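Long-range contacts in putative glutathionylspermidine synthase (Methylobacillus flagellatus, PDB 3N6X), which probably works as an ATP-dependent ligase of the circularly permuted ATP-grasp class, perhaps one that joins glutathione to spermidine: residues V344-L355 with I396-P407; D360-K368 with M378-L389. One frame throughout, in Å; residues are numbered along the deposited sequence. Where two conformers were deposited one is given.

Interaction 1. Residues V344-L355 with I396-P407; sequences VPTYQLSKADDL and ILANPANYIAQP
The Tyr347 ring turns an edge to Ala405, with CD2 3.4 Å from Ala405 O, and stacks on the ring of Tyr357 in the helix that follows. Tyr403 carries Ile396 CG1 over the centre of one face, while the carbonyl oxygens of Asn399 and Pro400 lie at its edge. Tyr347 and Tyr403 belong to an antiparallel strand pair at one side of a four-stranded sheet backed by helices 352-360 and 386-398, a β-α-β-β-α-β unit like the small lid subdomain of ATP-grasp enzymes. Tyr347 and Ala405 form a hydrogen-bonded pair: Tyr347 N reaches Ala405 O in a straight 2.8 Å bond, and Ala405 N returns to Tyr347 O. Gln348 and Ile404 follow as a non-hydrogen-bonded pair, with side chains on the face away from Tyr347 and Ala405. Next to the Tyr347-Ala405 pair, at Thr346, the polar end of Gln406 is divided. Its NE2 gives a nearly linear bond, in the amide plane, to Thr346 OG1 (3.2 Å), and OE1 takes a bond from Lys368. Thr346 OG1, anti to its own carbonyl carbon (chi1 -48°), also bonds to Val344 O, which fixes the hydroxyl between two partners. On the helix-covered side, Leu349 reaches into the angle between strand and helix: CD2 meets Ile396 CG2 at 3.5 Å and also packs on Tyr403 CB, while CD1 lies by Ala405. Leu355, its CG anti to the backbone N (chi1 -180°), slides past Ile396 in the opposite direction and sets CD2 3.8 Å from Pro400 CB. Where the strands part at the Gln348-Lys351 type I turn, one water accepts from Ser350 N and donates to Ala401 O and, at 2.6 Å, to Tyr403 O.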
# COMPACT_ATOMS: atom_id res chain seq x y z
N VAL A 344 8.37 -11.59 6.13
CA VAL A 344 7.78 -12.91 6.25
C VAL A 344 8.68 -13.85 5.42
O VAL A 344 9.04 -13.48 4.30
CB VAL A 344 6.31 -12.91 5.71
CG1 VAL A 344 5.70 -14.31 5.71
CG2 VAL A 344 5.44 -11.94 6.50
N PRO A 345 9.11 -15.05 5.93
CA PRO A 345 9.90 -15.96 5.08
C PRO A 345 9.13 -16.24 3.79
O PRO A 345 7.93 -16.53 3.84
CB PRO A 345 10.07 -17.21 5.95
CG PRO A 345 9.85 -16.73 7.35
CD PRO A 345 8.82 -15.66 7.25
N THR A 346 9.75 -15.95 2.65
CA THR A 346 9.06 -16.05 1.37
C THR A 346 9.83 -16.90 0.40
O THR A 346 11.02 -16.70 0.21
CB THR A 346 8.75 -14.65 0.80
OG1 THR A 346 8.17 -13.87 1.83
CG2 THR A 346 7.80 -14.70 -0.39
N TYR A 347 9.13 -17.86 -0.22
CA TYR A 347 9.71 -18.76 -1.21
C TYR A 347 9.40 -18.25 -2.59
O TYR A 347 8.26 -17.89 -2.84
CB TYR A 347 9.14 -20.18 -1.03
CG TYR A 347 9.43 -20.78 0.33
CD1 TYR A 347 10.62 -21.45 0.59
CD2 TYR A 347 8.50 -20.68 1.37
CE1 TYR A 347 10.87 -22.04 1.82
CE2 TYR A 347 8.75 -21.25 2.62
CZ TYR A 347 9.95 -21.91 2.85
OH TYR A 347 10.24 -22.41 4.10
N GLN A 348 10.40 -18.17 -3.47
CA GLN A 348 10.16 -17.76 -4.86
C GLN A 348 10.17 -19.01 -5.74
O GLN A 348 11.23 -19.61 -5.94
CB GLN A 348 11.21 -16.74 -5.35
CG GLN A 348 11.12 -15.36 -4.66
CD GLN A 348 11.72 -15.40 -3.27
OE1 GLN A 348 12.85 -15.86 -3.06
NE2 GLN A 348 10.93 -15.01 -2.27
N LEU A 349 8.98 -19.45 -6.20
CA LEU A 349 8.83 -20.69 -6.98
C LEU A 349 9.54 -20.67 -8.33
O LEU A 349 9.69 -21.71 -8.95
CB LEU A 349 7.35 -21.12 -7.11
CG LEU A 349 6.75 -21.77 -5.85
CD1 LEU A 349 6.50 -20.75 -4.74
CD2 LEU A 349 5.48 -22.46 -6.16
N SER A 350 10.10 -19.50 -8.70
CA SER A 350 10.97 -19.37 -9.87
C SER A 350 12.34 -20.03 -9.58
O SER A 350 13.13 -20.22 -10.50
CB SER A 350 11.18 -17.89 -10.20
OG SER A 350 11.77 -17.20 -9.11
N LYS A 351 12.62 -20.34 -8.28
CA LYS A 351 13.88 -20.95 -7.84
C LYS A 351 13.64 -22.42 -7.57
O LYS A 351 12.68 -22.76 -6.88
CB LYS A 351 14.42 -20.25 -6.58
CG LYS A 351 14.76 -18.77 -6.82
CD LYS A 351 14.97 -18.02 -5.50
CE LYS A 351 15.01 -16.52 -5.71
NZ LYS A 351 15.24 -15.79 -4.44
N ALA A 352 14.49 -23.29 -8.15
CA ALA A 352 14.36 -24.74 -8.07
C ALA A 352 14.30 -25.27 -6.63
O ALA A 352 13.45 -26.11 -6.32
CB ALA A 352 15.48 -25.41 -8.85
N ASP A 353 15.17 -24.75 -5.74
CA ASP A 353 15.19 -25.15 -4.33
C ASP A 353 13.88 -24.79 -3.64
O ASP A 353 13.37 -25.58 -2.84
CB ASP A 353 16.37 -24.49 -3.59
CG ASP A 353 17.75 -24.94 -4.06
OD1 ASP A 353 17.82 -25.84 -4.93
OD2 ASP A 353 18.75 -24.41 -3.54
N ASP A 354 13.34 -23.60 -3.95
CA ASP A 354 12.08 -23.12 -3.38
C ASP A 354 10.90 -23.89 -3.93
O ASP A 354 10.04 -24.31 -3.15
CB ASP A 354 11.92 -21.60 -3.62
CG ASP A 354 12.82 -20.72 -2.75
OD1 ASP A 354 13.79 -21.25 -2.16
OD2 ASP A 354 12.59 -19.51 -2.70
N LEU A 355 10.87 -24.13 -5.26
CA LEU A 355 9.82 -24.91 -5.90
C LEU A 355 9.77 -26.34 -5.32
O LEU A 355 8.69 -26.83 -5.00
CB LEU A 355 10.03 -24.95 -7.43
CG LEU A 355 8.99 -25.74 -8.25
CD1 LEU A 355 7.60 -25.18 -8.05
CD2 LEU A 355 9.34 -25.72 -9.70
N ILE A 396 0.63 -24.71 -10.39
CA ILE A 396 1.98 -24.20 -10.12
C ILE A 396 2.96 -24.66 -11.21
O ILE A 396 3.63 -23.82 -11.80
CB ILE A 396 2.46 -24.62 -8.70
CG1 ILE A 396 1.69 -23.86 -7.60
CG2 ILE A 396 3.99 -24.43 -8.57
CD1 ILE A 396 1.86 -24.43 -6.18
N LEU A 397 3.02 -25.97 -11.50
CA LEU A 397 3.98 -26.50 -12.48
C LEU A 397 3.75 -26.04 -13.91
O LEU A 397 4.70 -26.05 -14.71
CB LEU A 397 4.12 -28.03 -12.36
CG LEU A 397 4.82 -28.48 -11.07
CD1 LEU A 397 4.42 -29.85 -10.69
CD2 LEU A 397 6.33 -28.36 -11.20
N ALA A 398 2.53 -25.54 -14.21
CA ALA A 398 2.21 -24.97 -15.52
C ALA A 398 2.94 -23.62 -15.71
O ALA A 398 3.28 -23.27 -16.84
CB ALA A 398 0.71 -24.78 -15.65
N ASN A 399 3.23 -22.89 -14.59
CA ASN A 399 3.98 -21.61 -14.60
C ASN A 399 4.56 -21.31 -13.19
O ASN A 399 4.03 -20.44 -12.49
CB ASN A 399 3.07 -20.46 -15.07
CG ASN A 399 3.82 -19.23 -15.53
OD1 ASN A 399 5.06 -19.18 -15.56
ND2 ASN A 399 3.08 -18.22 -15.94
N PRO A 400 5.62 -22.03 -12.75
CA PRO A 400 6.13 -21.84 -11.36
C PRO A 400 6.68 -20.45 -11.04
O PRO A 400 6.48 -19.97 -9.92
CB PRO A 400 7.20 -22.93 -11.22
CG PRO A 400 7.59 -23.26 -12.61
CD PRO A 400 6.36 -23.11 -13.43
N ALA A 401 7.32 -19.78 -12.02
CA ALA A 401 7.88 -18.43 -11.84
C ALA A 401 6.82 -17.36 -11.49
O ALA A 401 7.19 -16.28 -11.01
CB ALA A 401 8.66 -18.02 -13.07
N ASN A 402 5.53 -17.67 -11.68
CA ASN A 402 4.44 -16.73 -11.36
C ASN A 402 3.92 -16.93 -9.93
O ASN A 402 2.89 -16.37 -9.57
CB ASN A 402 3.29 -16.86 -12.40
CG ASN A 402 2.22 -15.78 -12.27
OD1 ASN A 402 2.50 -14.57 -12.24
ND2 ASN A 402 0.96 -16.19 -12.16
N TYR A 403 4.65 -17.69 -9.09
CA TYR A 403 4.20 -17.94 -7.73
C TYR A 403 5.24 -17.65 -6.66
O TYR A 403 6.45 -17.68 -6.91
CB TYR A 403 3.68 -19.38 -7.57
CG TYR A 403 2.44 -19.66 -8.39
CD1 TYR A 403 2.55 -20.12 -9.71
CD2 TYR A 403 1.17 -19.47 -7.87
CE1 TYR A 403 1.41 -20.36 -10.48
CE2 TYR A 403 0.03 -19.71 -8.63
CZ TYR A 403 0.15 -20.15 -9.94
OH TYR A 403 -0.97 -20.40 -10.69
N ILE A 404 4.74 -17.33 -5.46
CA ILE A 404 5.53 -17.18 -4.26
C ILE A 404 4.77 -17.92 -3.19
O ILE A 404 3.57 -18.16 -3.35
CB ILE A 404 5.81 -15.69 -3.85
CG1 ILE A 404 4.52 -14.88 -3.65
CG2 ILE A 404 6.77 -15.00 -4.81
CD1 ILE A 404 4.25 -14.57 -2.21
N ALA A 405 5.45 -18.32 -2.12
CA ALA A 405 4.78 -19.02 -1.02
C ALA A 405 5.31 -18.54 0.31
O ALA A 405 6.46 -18.15 0.40
CB ALA A 405 4.94 -20.53 -1.16
N GLN A 406 4.45 -18.52 1.32
CA GLN A 406 4.84 -18.10 2.66
C GLN A 406 4.24 -19.07 3.67
O GLN A 406 3.22 -19.71 3.38
CB GLN A 406 4.31 -16.68 2.94
CG GLN A 406 5.03 -15.57 2.15
CD GLN A 406 4.29 -14.26 2.18
OE1 GLN A 406 3.06 -14.21 2.35
NE2 GLN A 406 5.00 -13.17 1.93
N PRO A 407 4.82 -19.20 4.88
CA PRO A 407 4.17 -20.04 5.90
C PRO A 407 2.82 -19.45 6.29
O PRO A 407 2.64 -18.23 6.19
CB PRO A 407 5.16 -20.01 7.06
CG PRO A 407 5.91 -18.73 6.89
CD PRO A 407 6.01 -18.51 5.42
O HOH W 1 8.40 -16.74 -8.32

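Interaction 2. Residues D360-K368 with M378-L389; sequences DNLAELVVK and MLVGPAASKQEL
Selenomethionine Met378 runs past the carbonyl oxygen of Val367 to the side chain of Val366, on the face it shares with Lys368, in a β hairpin whose strands 365-369 and 378-380 are joined by a glycine-rich loop, probably the mobile loop common in ATP-grasp lids. CB begins 3.9 Å from Val367 O and CG stays beside it. With CG anti to the backbone N (chi1 166°) and the chain extended beyond it, SE carries the methyl along the strand toward Val380 until CE rests 3.8 Å from Val366 CG1; the two side chains meet obliquely. The backbones beneath pair through Val367 N to Leu379 O and Leu379 N to Val367 O. On the opposite face, which the helices cover, Leu379 CD2 touches Leu362 CG at 3.8 Å, the side chains crossing at about a right angle. Leu362 and Leu389 run past each other in opposite directions, Leu362 CD2 3.5 Å from Leu389 O, tying the start of helix 386-398 to the turn before the hairpin. Leu389 CD1 lies against Ala363 CB. At the hairpin's far end Gly381 N bonds to Leu365 O at 2.9 Å, and Gly381 CA makes a CA-H...O contact of 3.3 Å with Leu362 O.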
# COMPACT_ATOMS: atom_id res chain seq x y z
N ASP A 360 6.66 -29.97 -1.86
CA ASP A 360 6.80 -31.03 -0.86
C ASP A 360 6.06 -30.72 0.46
O ASP A 360 5.77 -31.63 1.23
CB ASP A 360 8.29 -31.35 -0.60
CG ASP A 360 8.52 -32.66 0.13
OD1 ASP A 360 8.03 -33.71 -0.35
OD2 ASP A 360 9.19 -32.64 1.19
N ASN A 361 5.78 -29.43 0.74
CA ASN A 361 5.13 -29.01 1.99
C ASN A 361 3.92 -28.12 1.71
O ASN A 361 3.56 -27.28 2.54
CB ASN A 361 6.14 -28.29 2.89
CG ASN A 361 7.32 -29.13 3.24
OD1 ASN A 361 7.29 -29.91 4.18
ND2 ASN A 361 8.39 -29.00 2.48
N LEU A 362 3.26 -28.34 0.57
CA LEU A 362 2.13 -27.55 0.08
C LEU A 362 0.95 -27.39 1.06
O LEU A 362 0.35 -26.32 1.11
CB LEU A 362 1.65 -28.12 -1.27
CG LEU A 362 0.95 -27.15 -2.22
CD1 LEU A 362 1.87 -26.03 -2.66
CD2 LEU A 362 0.43 -27.88 -3.44
N ALA A 363 0.64 -28.44 1.85
CA ALA A 363 -0.50 -28.42 2.79
C ALA A 363 -0.22 -27.58 4.08
O ALA A 363 -1.09 -27.51 4.96
CB ALA A 363 -0.89 -29.85 3.16
N GLU A 364 0.99 -26.98 4.19
CA GLU A 364 1.40 -26.19 5.36
C GLU A 364 1.63 -24.73 4.99
O GLU A 364 1.89 -23.90 5.87
CB GLU A 364 2.69 -26.77 5.96
CG GLU A 364 2.53 -28.14 6.58
CD GLU A 364 3.84 -28.89 6.73
OE1 GLU A 364 4.69 -28.46 7.54
OE2 GLU A 364 4.03 -29.89 6.00
N LEU A 365 1.55 -24.40 3.69
CA LEU A 365 1.91 -23.07 3.19
C LEU A 365 0.77 -22.34 2.53
O LEU A 365 -0.28 -22.93 2.26
CB LEU A 365 3.10 -23.18 2.21
CG LEU A 365 4.35 -23.89 2.71
CD1 LEU A 365 5.26 -24.25 1.57
CD2 LEU A 365 5.09 -23.03 3.73
N VAL A 366 1.01 -21.05 2.23
CA VAL A 366 0.10 -20.18 1.50
C VAL A 366 0.79 -19.82 0.20
O VAL A 366 1.89 -19.28 0.22
CB VAL A 366 -0.26 -18.90 2.32
CG1 VAL A 366 -1.02 -17.89 1.46
CG2 VAL A 366 -1.07 -19.25 3.56
N VAL A 367 0.18 -20.16 -0.93
CA VAL A 367 0.78 -19.89 -2.23
C VAL A 367 -0.02 -18.83 -2.95
O VAL A 367 -1.24 -18.89 -2.93
CB VAL A 367 0.97 -21.18 -3.09
CG1 VAL A 367 1.80 -20.90 -4.33
CG2 VAL A 367 1.60 -22.29 -2.26
N LYS A 368 0.66 -17.83 -3.52
CA LYS A 368 -0.01 -16.72 -4.21
C LYS A 368 0.63 -16.50 -5.55
O LYS A 368 1.85 -16.64 -5.67
CB LYS A 368 0.12 -15.41 -3.40
CG LYS A 368 -0.12 -15.49 -1.90
CD LYS A 368 0.49 -14.27 -1.21
CE LYS A 368 0.18 -14.22 0.25
NZ LYS A 368 0.86 -13.07 0.91
N MSE A 378 -4.94 -18.13 -5.19
CA MSE A 378 -4.32 -18.27 -3.88
C MSE A 378 -4.73 -19.59 -3.23
O MSE A 378 -5.93 -19.90 -3.17
CB MSE A 378 -4.69 -17.08 -2.96
CG MSE A 378 -4.36 -17.31 -1.48
SE MSE A 378 -4.46 -15.69 -0.41
CE MSE A 378 -4.57 -16.47 1.34
N LEU A 379 -3.76 -20.35 -2.71
CA LEU A 379 -4.05 -21.61 -2.03
C LEU A 379 -3.69 -21.54 -0.56
O LEU A 379 -2.56 -21.18 -0.22
CB LEU A 379 -3.32 -22.79 -2.71
CG LEU A 379 -3.31 -24.11 -1.93
CD1 LEU A 379 -4.48 -25.00 -2.33
CD2 LEU A 379 -2.01 -24.83 -2.09
N VAL A 380 -4.62 -21.93 0.32
CA VAL A 380 -4.36 -22.03 1.74
C VAL A 380 -4.21 -23.51 2.08
O VAL A 380 -5.20 -24.22 2.26
CB VAL A 380 -5.45 -21.32 2.61
CG1 VAL A 380 -5.09 -21.39 4.10
CG2 VAL A 380 -5.64 -19.87 2.18
N GLY A 381 -2.96 -23.96 2.06
CA GLY A 381 -2.58 -25.35 2.32
C GLY A 381 -3.31 -26.04 3.46
O GLY A 381 -3.88 -27.11 3.25
N PRO A 382 -3.35 -25.45 4.69
CA PRO A 382 -4.04 -26.13 5.80
C PRO A 382 -5.57 -26.18 5.65
O PRO A 382 -6.22 -27.00 6.30
CB PRO A 382 -3.61 -25.32 7.04
CG PRO A 382 -2.44 -24.48 6.58
CD PRO A 382 -2.70 -24.20 5.15
N ALA A 383 -6.14 -25.32 4.78
CA ALA A 383 -7.58 -25.27 4.52
C ALA A 383 -7.90 -25.91 3.15
O ALA A 383 -8.87 -25.51 2.49
CB ALA A 383 -8.06 -23.83 4.54
N ALA A 384 -7.10 -26.91 2.74
CA ALA A 384 -7.28 -27.57 1.45
C ALA A 384 -7.30 -29.08 1.56
O ALA A 384 -6.62 -29.65 2.42
CB ALA A 384 -6.19 -27.13 0.48
N SER A 385 -8.09 -29.74 0.69
CA SER A 385 -8.20 -31.20 0.61
C SER A 385 -7.15 -31.75 -0.34
O SER A 385 -6.63 -31.01 -1.18
CB SER A 385 -9.59 -31.59 0.11
OG SER A 385 -9.71 -31.40 -1.29
N LYS A 386 -6.88 -33.08 -0.26
CA LYS A 386 -5.89 -33.76 -1.11
C LYS A 386 -6.10 -33.48 -2.62
O LYS A 386 -5.12 -33.35 -3.35
CB LYS A 386 -5.89 -35.27 -0.84
N GLN A 387 -7.38 -33.34 -3.06
CA GLN A 387 -7.70 -33.08 -4.46
C GLN A 387 -7.32 -31.66 -4.89
O GLN A 387 -6.54 -31.50 -5.84
CB GLN A 387 -9.18 -33.37 -4.77
CG GLN A 387 -9.39 -34.55 -5.74
CD GLN A 387 -8.87 -34.28 -7.14
OE1 GLN A 387 -7.87 -34.87 -7.58
NE2 GLN A 387 -9.56 -33.42 -7.88
N GLU A 388 -7.84 -30.63 -4.19
CA GLU A 388 -7.52 -29.24 -4.53
C GLU A 388 -6.02 -28.90 -4.35
O GLU A 388 -5.50 -28.04 -5.07
CB GLU A 388 -8.44 -28.24 -3.81
CG GLU A 388 -8.57 -28.45 -2.31
CD GLU A 388 -9.75 -27.75 -1.66
OE1 GLU A 388 -10.40 -26.92 -2.33
OE2 GLU A 388 -10.01 -28.02 -0.46
N LEU A 389 -5.32 -29.64 -3.46
CA LEU A 389 -3.87 -29.51 -3.29
C LEU A 389 -3.14 -30.03 -4.54
O LEU A 389 -2.28 -29.32 -5.09
CB LEU A 389 -3.39 -30.29 -2.04
CG LEU A 389 -3.54 -29.58 -0.70
CD1 LEU A 389 -3.46 -30.56 0.43
CD2 LEU A 389 -2.48 -28.49 -0.52

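Followed from the N terminus, the chain enters through the first strand of interaction 1, turns into helix 352-360 and reaches strand 365-369. Interaction 2 then closes the shorter loop, folding strand 378-380 back on its predecessor. Helix 386-398, which serves both contacts, leads on to strand 403-407, whose return to residues 344-355 closes the longer loop of interaction 1 around the shorter one. The loops therefore nest rather than cross. Strand 403-407 lies between strands 347-348 and 365-369, with 378-380 at the far edge, and a probable hydrogen bond joins it to strand 365-369, Gln406 O lying 2.8 Å from Val366 N.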